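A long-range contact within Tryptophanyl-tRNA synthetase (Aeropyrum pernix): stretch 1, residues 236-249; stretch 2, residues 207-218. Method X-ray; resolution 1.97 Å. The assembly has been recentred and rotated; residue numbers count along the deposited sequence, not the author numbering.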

ATOM      1  N   VAL A 236     -11.974  11.660  -4.544  1.00 35.03           N
ATOM      2  CA  VAL A 236     -13.093  10.787  -4.377  1.00 35.97           C
ATOM      3  C   VAL A 236     -13.836  11.375  -3.145  1.00 34.61           C
ATOM      4  O   VAL A 236     -13.237  11.803  -2.133  1.00 33.94           O
ATOM      5  CB  VAL A 236     -12.628   9.266  -4.180  1.00 38.64           C
ATOM      6  CG1 VAL A 236     -11.956   9.128  -2.923  1.00 38.54           C
ATOM      7  CG2 VAL A 236     -13.844   8.330  -4.105  1.00 39.89           C
ATOM      8  N   GLU A 237     -15.152  11.431  -3.256  1.00 32.80           N
ATOM      9  CA  GLU A 237     -15.946  12.153  -2.262  1.00 35.21           C
ATOM     10  C   GLU A 237     -16.288  11.164  -1.097  1.00 35.12           C
ATOM     11  O   GLU A 237     -16.966  10.127  -1.305  1.00 34.70           O
ATOM     12  CB  GLU A 237     -17.243  12.682  -2.950  1.00 36.36           C
ATOM     13  CG  GLU A 237     -16.956  13.783  -4.072  1.00 40.26           C
ATOM     14  CD  GLU A 237     -15.821  14.778  -3.706  1.00 43.59           C
ATOM     15  OE1 GLU A 237     -15.992  15.583  -2.773  1.00 46.44           O
ATOM     16  OE2 GLU A 237     -14.734  14.760  -4.362  1.00 47.16           O
ATOM     17  N   LEU A 238     -15.780  11.472   0.074  1.00 32.13           N
ATOM     18  CA  LEU A 238     -15.910  10.608   1.263  1.00 32.61           C
ATOM     19  C   LEU A 238     -16.494  11.418   2.377  1.00 33.22           C
ATOM     20  O   LEU A 238     -16.169  12.582   2.554  1.00 35.37           O
ATOM     21  CB  LEU A 238     -14.544  10.067   1.680  1.00 30.73           C
ATOM     22  CG  LEU A 238     -13.833   9.204   0.618  1.00 32.77           C
ATOM     23  CD1 LEU A 238     -12.336   8.972   0.950  1.00 31.05           C
ATOM     24  CD2 LEU A 238     -14.591   7.846   0.358  1.00 29.48           C
ATOM     25  N   GLU A 239     -17.368  10.791   3.145  1.00 33.88           N
ATOM     26  CA  GLU A 239     -17.880  11.390   4.354  1.00 31.25           C
ATOM     27  C   GLU A 239     -16.979  11.012   5.562  1.00 31.98           C
ATOM     28  O   GLU A 239     -16.391   9.864   5.669  1.00 29.53           O
ATOM     29  CB  GLU A 239     -19.375  10.989   4.552  1.00 31.34           C
ATOM     30  CG  GLU A 239     -19.941  11.415   6.014  1.00 37.92           C
ATOM     31  CD  GLU A 239     -21.490  11.393   6.208  1.00 48.07           C
ATOM     32  OE1 GLU A 239     -22.112  12.212   5.484  1.00 51.07           O
ATOM     33  OE2 GLU A 239     -22.087  10.610   7.101  1.00 46.98           O
ATOM     34  N   ARG A 240     -16.883  11.955   6.502  1.00 29.51           N
ATOM     35  CA  ARG A 240     -16.172  11.716   7.748  1.00 31.29           C
ATOM     36  C   ARG A 240     -16.902  10.586   8.549  1.00 30.89           C
ATOM     37  O   ARG A 240     -18.122  10.615   8.680  1.00 30.24           O
ATOM     38  CB  ARG A 240     -16.155  13.014   8.580  1.00 30.17           C
ATOM     39  CG  ARG A 240     -15.156  14.038   7.985  1.00 30.80           C
ATOM     40  CD  ARG A 240     -15.064  15.335   8.892  1.00 31.41           C
ATOM     41  NE  ARG A 240     -16.338  16.039   8.917  1.00 38.91           N
ATOM     42  CZ  ARG A 240     -16.816  16.862   7.970  1.00 43.43           C
ATOM     43  NH1 ARG A 240     -16.085  17.174   6.880  1.00 39.31           N
ATOM     44  NH2 ARG A 240     -18.036  17.420   8.141  1.00 38.64           N
ATOM     45  N   PRO A 241     -16.171   9.550   8.990  1.00 29.48           N
ATOM     46  CA  PRO A 241     -16.917   8.482   9.710  1.00 28.92           C
ATOM     47  C   PRO A 241     -17.365   8.902  11.100  1.00 30.05           C
ATOM     48  O   PRO A 241     -16.648   9.609  11.795  1.00 29.59           O
ATOM     49  CB  PRO A 241     -15.878   7.349   9.845  1.00 28.72           C
ATOM     50  CG  PRO A 241     -14.473   8.124   9.700  1.00 28.63           C
ATOM     51  CD  PRO A 241     -14.824   9.134   8.595  1.00 27.61           C
ATOM     52  N   ALA A 242     -18.532   8.431  11.484  1.00 29.99           N
ATOM     53  CA  ALA A 242     -19.068   8.573  12.855  1.00 29.32           C
ATOM     54  C   ALA A 242     -18.466   7.502  13.777  1.00 28.67           C
ATOM     55  O   ALA A 242     -17.835   6.581  13.297  1.00 27.28           O
ATOM     56  CB  ALA A 242     -20.605   8.473  12.827  1.00 26.26           C
ATOM     57  N   SER A 243     -18.616   7.678  15.088  1.00 27.60           N
ATOM     58  CA  SER A 243     -18.082   6.782  16.048  1.00 27.32           C
ATOM     59  C   SER A 243     -18.953   6.713  17.298  1.00 29.68           C
ATOM     60  O   SER A 243     -19.709   7.670  17.624  1.00 27.59           O
ATOM     61  CB  SER A 243     -16.641   7.184  16.403  1.00 29.02           C
ATOM     62  OG  SER A 243     -16.508   8.589  16.620  1.00 28.76           O
ATOM     63  N   THR A 244     -18.881   5.589  18.010  1.00 30.19           N
ATOM     64  CA  THR A 244     -19.501   5.501  19.357  1.00 31.05           C
ATOM     65  C   THR A 244     -18.339   5.096  20.215  1.00 32.29           C
ATOM     66  O   THR A 244     -17.378   4.508  19.670  1.00 30.06           O
ATOM     67  CB  THR A 244     -20.640   4.492  19.501  1.00 31.83           C
ATOM     68  OG1 THR A 244     -20.193   3.191  19.062  1.00 33.00           O
ATOM     69  CG2 THR A 244     -21.887   4.875  18.624  1.00 33.82           C
ATOM     70  N   TYR A 245     -18.393   5.412  21.518  1.00 28.79           N
ATOM     71  CA  TYR A 245     -17.224   5.272  22.411  1.00 30.15           C
ATOM     72  C   TYR A 245     -17.614   4.458  23.611  1.00 30.95           C
ATOM     73  O   TYR A 245     -18.644   4.753  24.232  1.00 31.07           O
ATOM     74  CB  TYR A 245     -16.608   6.617  22.900  1.00 30.18           C
ATOM     75  CG  TYR A 245     -16.042   7.366  21.766  1.00 30.67           C
ATOM     76  CD1 TYR A 245     -16.858   8.216  21.023  1.00 29.36           C
ATOM     77  CD2 TYR A 245     -14.701   7.202  21.396  1.00 28.33           C
ATOM     78  CE1 TYR A 245     -16.378   8.908  19.896  1.00 28.83           C
ATOM     79  CE2 TYR A 245     -14.201   7.914  20.265  1.00 31.62           C
ATOM     80  CZ  TYR A 245     -15.044   8.775  19.568  1.00 28.50           C
ATOM     81  OH  TYR A 245     -14.606   9.434  18.432  1.00 32.44           O
ATOM     82  N   HIS A 246     -16.852   3.386  23.861  1.00 30.90           N
ATOM     83  CA  HIS A 246     -17.182   2.533  24.990  1.00 32.30           C
ATOM     84  C   HIS A 246     -16.056   2.597  26.034  1.00 33.87           C
ATOM     85  O   HIS A 246     -14.905   2.812  25.692  1.00 32.94           O
ATOM     86  CB  HIS A 246     -17.501   1.088  24.533  1.00 32.76           C
ATOM     87  CG  HIS A 246     -16.424   0.456  23.691  1.00 32.35           C
ATOM     88  ND1 HIS A 246     -16.662  -0.028  22.431  1.00 35.38           N
ATOM     89  CD2 HIS A 246     -15.112   0.241  23.929  1.00 38.07           C
ATOM     90  CE1 HIS A 246     -15.546  -0.503  21.915  1.00 36.44           C
ATOM     91  NE2 HIS A 246     -14.588  -0.374  22.811  1.00 37.56           N
ATOM     92  N   LYS A 247     -16.380   2.406  27.318  1.00 36.11           N
ATOM     93  CA  LYS A 247     -15.325   2.259  28.338  1.00 38.79           C
ATOM     94  C   LYS A 247     -14.795   0.859  28.224  1.00 39.28           C
ATOM     95  O   LYS A 247     -15.562  -0.054  28.068  1.00 40.70           O
ATOM     96  CB  LYS A 247     -15.914   2.410  29.745  1.00 40.94           C
ATOM     97  CG  LYS A 247     -16.801   3.680  29.878  1.00 45.72           C
ATOM     98  CD  LYS A 247     -17.818   3.527  31.015  1.00 54.81           C
ATOM     99  CE  LYS A 247     -17.308   4.241  32.252  1.00 58.68           C
ATOM    100  NZ  LYS A 247     -18.479   4.412  33.153  1.00 63.34           N
ATOM    101  N   LEU A 248     -13.503   0.678  28.281  1.00 39.73           N
ATOM    102  CA  LEU A 248     -12.938  -0.671  28.209  1.00 41.73           C
ATOM    103  C   LEU A 248     -13.195  -1.466  29.531  1.00 41.55           C
ATOM    104  O   LEU A 248     -13.090  -0.922  30.642  1.00 41.32           O
ATOM    105  CB  LEU A 248     -11.432  -0.571  27.971  1.00 43.24           C
ATOM    106  CG  LEU A 248     -10.882   0.039  26.640  1.00 48.45           C
ATOM    107  CD1 LEU A 248     -11.387   1.463  26.456  1.00 52.95           C
ATOM    108  CD2 LEU A 248      -9.324   0.060  26.647  1.00 49.77           C
ATOM    109  N   GLN A 249     -13.495  -2.741  29.390  1.00 40.42           N
ATOM    110  CA  GLN A 249     -13.656  -3.588  30.532  1.00 42.31           C
ATOM    111  C   GLN A 249     -12.263  -3.940  31.028  1.00 43.30           C
ATOM    112  O   GLN A 249     -11.405  -4.362  30.257  1.00 42.86           O
ATOM    113  CB  GLN A 249     -14.399  -4.885  30.169  1.00 41.50           C
ATOM    114  CG  GLN A 249     -14.785  -5.742  31.445  1.00 41.68           C
ATOM    115  CD  GLN A 249     -15.461  -7.079  31.091  1.00 39.97           C
ATOM    116  OE1 GLN A 249     -15.685  -7.368  29.906  1.00 39.94           O
ATOM    117  NE2 GLN A 249     -15.700  -7.944  32.107  1.00 36.90           N
TER
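Stretch 2 207-218: YRHVVVPVGADQ

Stretch 2 lies beside stretch 1 as a neighbouring parallel β-strand. Residues 242-246 of stretch 1 are extended, and stretch 2 takes up the same conformation from Val210 before turning into a short 3-10 segment at 216-218. The two strands run the same way, their axes 25° apart (signed crossing angle -25°) and 4.3 Å from each other at closest approach. The register is simple, one residue against one: Ala242 pairs with Val211 (CA to CA 4.5 Å), Thr244 with Pro213 (CA to CA 4.8 Å) and Tyr245 with Val214 (CA to CA 5.2 Å). Before the strands the backbones stand farther apart, with the CA atoms of Glu239 and Arg208 6.1 Å from each other.

The hydrogen bonds follow the parallel rule, in which alternate residues of each strand face the partner with both N and O. In stretch 1 Ala242 N donates to Val210 O (3.1 Å), and Val212 N returns a bond to Ala242 O (3.0 Å). Two residues on, Thr244 N donates to Val212 O (3.2 Å) and Val214 N to Thr244 O (2.9 Å); His246 N to Val214 O (2.9 Å) closes the ladder. This pattern asks nothing of the nitrogen of Pro213, so a proline fits inside the strand without costing a cross-strand bond. CA-H...O contacts fill in between, among them Tyr245 CA to Val214 O at 3.2 Å.

Side chains alternate between the two faces of the sheet. Ala242 and Thr244 share one face with Val211 and Pro213; Val211 CG2 lies 4.2 Å from Ala242 CB and 4.0 Å from Thr244 CG2, while Thr244 OG1 approaches Pro213 CB to 3.6 Å. The other face carries Ser243 and Tyr245 with Val212 and Val214. Here Val214, in the m rotamer, brings CG2 to 3.5 Å from Tyr245 CE2, and the carbonyl carbon of Gly215 lies at the edge of the tyrosine ring.

At the last rung, the His246 ring has the carbonyl carbon of Val214 over one face. Gly215 earns its place by having no side chain: an ideal CB there would come within 2.9 Å of Leu248 CD1, a clash. Gly215 N donates a hydrogen bond within stretch 2 to Gln218 OE1 (2.7 Å). Where stretch 2 turns away, a water takes over the bridging, accepting from Ala216 N (2.7 Å) and donating to His246 O (2.7 Å).

At the other end, side chains and water span the wider gap. Glu239, CA-to-CB bond toward stretch 2, extends with chi1 and chi2 both t, packs its CB 3.6 Å from Arg208 CG and accepts a hydrogen bond through OE2 from His209 ND1 (2.8 Å). One water accepts from Arg208 NE (2.7 Å) and donates to Glu237 O (3.2 Å); another donates to Glu239 OE2 (2.7 Å) and Arg240 O (2.9 Å) in stretch 1 and reaches stretch 2 through a weak bond accepted from Val210 N (3.4 Å).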

ATOM      1  N   TYR A 207     -21.804   2.805   0.938  1.00 27.48           N
ATOM      2  CA  TYR A 207     -22.282   3.132   2.279  1.00 28.93           C
ATOM      3  C   TYR A 207     -21.582   4.378   2.823  1.00 28.95           C
ATOM      4  O   TYR A 207     -20.512   4.355   3.472  1.00 25.97           O
ATOM      5  CB  TYR A 207     -22.156   1.947   3.275  1.00 27.14           C
ATOM      6  CG  TYR A 207     -22.984   0.722   2.928  1.00 29.32           C
ATOM      7  CD1 TYR A 207     -24.284   0.549   3.460  1.00 31.74           C
ATOM      8  CD2 TYR A 207     -22.442  -0.305   2.188  1.00 28.15           C
ATOM      9  CE1 TYR A 207     -25.031  -0.598   3.158  1.00 31.78           C
ATOM     10  CE2 TYR A 207     -23.201  -1.463   1.891  1.00 29.25           C
ATOM     11  CZ  TYR A 207     -24.492  -1.567   2.383  1.00 34.30           C
ATOM     12  OH  TYR A 207     -25.257  -2.695   2.102  1.00 34.78           O
ATOM     13  N   ARG A 208     -22.159   5.507   2.503  1.00 29.17           N
ATOM     14  CA  ARG A 208     -21.524   6.718   2.874  1.00 29.05           C
ATOM     15  C   ARG A 208     -21.596   6.953   4.390  1.00 29.63           C
ATOM     16  O   ARG A 208     -20.684   7.552   4.999  1.00 28.21           O
ATOM     17  CB  ARG A 208     -22.279   7.879   2.157  1.00 30.33           C
ATOM     18  CG  ARG A 208     -22.035   9.185   2.920  1.00 33.68           C
ATOM     19  CD  ARG A 208     -22.494  10.371   2.064  1.00 42.43           C
ATOM     20  NE  ARG A 208     -21.655  10.515   0.855  1.00 40.43           N
ATOM     21  CZ  ARG A 208     -21.966  11.422  -0.069  1.00 45.98           C
ATOM     22  NH1 ARG A 208     -23.089  12.167   0.085  1.00 43.61           N
ATOM     23  NH2 ARG A 208     -21.187  11.574  -1.115  1.00 47.27           N
ATOM     24  N   HIS A 209     -22.662   6.470   5.004  1.00 28.98           N
ATOM     25  CA  HIS A 209     -22.852   6.734   6.427  1.00 29.43           C
ATOM     26  C   HIS A 209     -22.375   5.478   7.226  1.00 30.53           C
ATOM     27  O   HIS A 209     -23.056   4.446   7.210  1.00 29.20           O
ATOM     28  CB  HIS A 209     -24.318   7.005   6.625  1.00 30.13           C
ATOM     29  CG  HIS A 209     -24.813   8.147   5.790  1.00 31.69           C
ATOM     30  ND1 HIS A 209     -24.427   9.439   6.061  1.00 30.55           N
ATOM     31  CD2 HIS A 209     -25.568   8.205   4.664  1.00 30.51           C
ATOM     32  CE1 HIS A 209     -24.930  10.259   5.151  1.00 37.19           C
ATOM     33  NE2 HIS A 209     -25.598   9.542   4.278  1.00 32.95           N
ATOM     34  N   VAL A 210     -21.231   5.589   7.885  1.00 29.86           N
ATOM     35  CA  VAL A 210     -20.615   4.426   8.552  1.00 31.44           C
ATOM     36  C   VAL A 210     -20.294   4.830   9.972  1.00 29.88           C
ATOM     37  O   VAL A 210     -19.798   5.922  10.201  1.00 30.04           O
ATOM     38  CB  VAL A 210     -19.220   4.099   7.948  1.00 32.72           C
ATOM     39  CG1 VAL A 210     -18.686   2.700   8.518  1.00 33.98           C
ATOM     40  CG2 VAL A 210     -19.299   4.065   6.498  1.00 36.45           C
ATOM     41  N   VAL A 211     -20.518   3.930  10.936  1.00 29.28           N
ATOM     42  CA  VAL A 211     -20.157   4.256  12.303  1.00 27.38           C
ATOM     43  C   VAL A 211     -19.123   3.227  12.728  1.00 27.37           C
ATOM     44  O   VAL A 211     -19.133   2.081  12.255  1.00 25.81           O
ATOM     45  CB  VAL A 211     -21.432   4.275  13.258  1.00 27.94           C
ATOM     46  CG1 VAL A 211     -22.223   2.835  13.275  1.00 24.70           C
ATOM     47  CG2 VAL A 211     -21.021   4.759  14.695  1.00 26.77           C
ATOM     48  N   VAL A 212     -18.158   3.633  13.553  1.00 26.85           N
ATOM     49  CA  VAL A 212     -17.112   2.719  14.010  1.00 26.95           C
ATOM     50  C   VAL A 212     -17.155   2.719  15.539  1.00 28.54           C
ATOM     51  O   VAL A 212     -16.984   3.809  16.181  1.00 28.12           O
ATOM     52  CB  VAL A 212     -15.744   3.238  13.578  1.00 27.62           C
ATOM     53  CG1 VAL A 212     -14.577   2.254  13.940  1.00 30.54           C
ATOM     54  CG2 VAL A 212     -15.719   3.517  11.991  1.00 31.15           C
ATOM     55  N   PRO A 213     -17.350   1.521  16.167  1.00 30.28           N
ATOM     56  CA  PRO A 213     -17.368   1.552  17.626  1.00 30.02           C
ATOM     57  C   PRO A 213     -15.977   1.395  18.192  1.00 30.85           C
ATOM     58  O   PRO A 213     -15.277   0.450  17.819  1.00 32.92           O
ATOM     59  CB  PRO A 213     -18.250   0.349  17.988  1.00 31.70           C
ATOM     60  CG  PRO A 213     -18.032  -0.684  16.870  1.00 32.90           C
ATOM     61  CD  PRO A 213     -17.765   0.218  15.610  1.00 30.47           C
ATOM     62  N   VAL A 214     -15.555   2.271  19.095  1.00 29.05           N
ATOM     63  CA  VAL A 214     -14.157   2.238  19.535  1.00 31.47           C
ATOM     64  C   VAL A 214     -14.047   2.624  21.022  1.00 32.59           C
ATOM     65  O   VAL A 214     -15.035   3.074  21.618  1.00 29.95           O
ATOM     66  CB  VAL A 214     -13.230   3.256  18.797  1.00 32.25           C
ATOM     67  CG1 VAL A 214     -13.045   2.958  17.309  1.00 32.30           C
ATOM     68  CG2 VAL A 214     -13.728   4.664  18.945  1.00 33.43           C
ATOM     69  N   GLY A 215     -12.856   2.448  21.579  1.00 33.00           N
ATOM     70  CA  GLY A 215     -12.517   3.054  22.885  1.00 36.54           C
ATOM     71  C   GLY A 215     -11.925   4.447  22.627  1.00 38.35           C
ATOM     72  O   GLY A 215     -11.422   4.722  21.516  1.00 38.50           O
ATOM     73  N   ALA A 216     -11.893   5.320  23.656  1.00 40.42           N
ATOM     74  CA  ALA A 216     -11.329   6.702  23.477  1.00 41.45           C
ATOM     75  C   ALA A 216      -9.902   6.682  23.006  1.00 42.92           C
ATOM     76  O   ALA A 216      -9.429   7.591  22.273  1.00 40.76           O
ATOM     77  CB  ALA A 216     -11.409   7.508  24.816  1.00 43.33           C
ATOM     78  N   ASP A 217      -9.190   5.662  23.486  1.00 43.20           N
ATOM     79  CA  ASP A 217      -7.780   5.513  23.219  1.00 45.33           C
ATOM     80  C   ASP A 217      -7.524   5.267  21.735  1.00 44.61           C
ATOM     81  O   ASP A 217      -6.382   5.338  21.276  1.00 44.42           O
ATOM     82  CB  ASP A 217      -7.233   4.346  24.062  1.00 47.98           C
ATOM     83  CG  ASP A 217      -7.548   2.974  23.434  1.00 54.75           C
ATOM     84  OD1 ASP A 217      -8.672   2.437  23.607  1.00 57.70           O
ATOM     85  OD2 ASP A 217      -6.638   2.437  22.717  1.00 64.64           O
ATOM     86  N   GLN A 218      -8.593   4.996  20.965  1.00 41.88           N
ATOM     87  CA  GLN A 218      -8.438   4.781  19.543  1.00 39.65           C
ATOM     88  C   GLN A 218      -8.869   6.014  18.750  1.00 39.15           C
ATOM     89  O   GLN A 218      -8.917   5.975  17.543  1.00 37.81           O
ATOM     90  CB  GLN A 218      -9.336   3.615  19.118  1.00 39.58           C
ATOM     91  CG  GLN A 218      -8.958   2.288  19.784  1.00 42.22           C
ATOM     92  CD  GLN A 218      -9.963   1.202  19.445  1.00 44.02           C
ATOM     93  OE1 GLN A 218     -11.026   1.126  20.044  1.00 40.31           O
ATOM     94  NE2 GLN A 218      -9.592   0.315  18.513  1.00 46.67           N
TER
HETATM   95  O   HOH W   1     -19.451   9.073   0.352  1.00 42.61           O
HETATM   96  O   HOH W   2     -18.869   7.838   7.012  1.00 47.57           O
HETATM   97  O   HOH W   3     -20.412   8.854   8.238  1.00 42.04           O
HETATM   98  O   HOH W   4     -12.861   4.499  26.016  1.00 43.05           O
HETATM   99  O   HOH W   5     -12.094  -1.334  20.783  1.00 46.68           O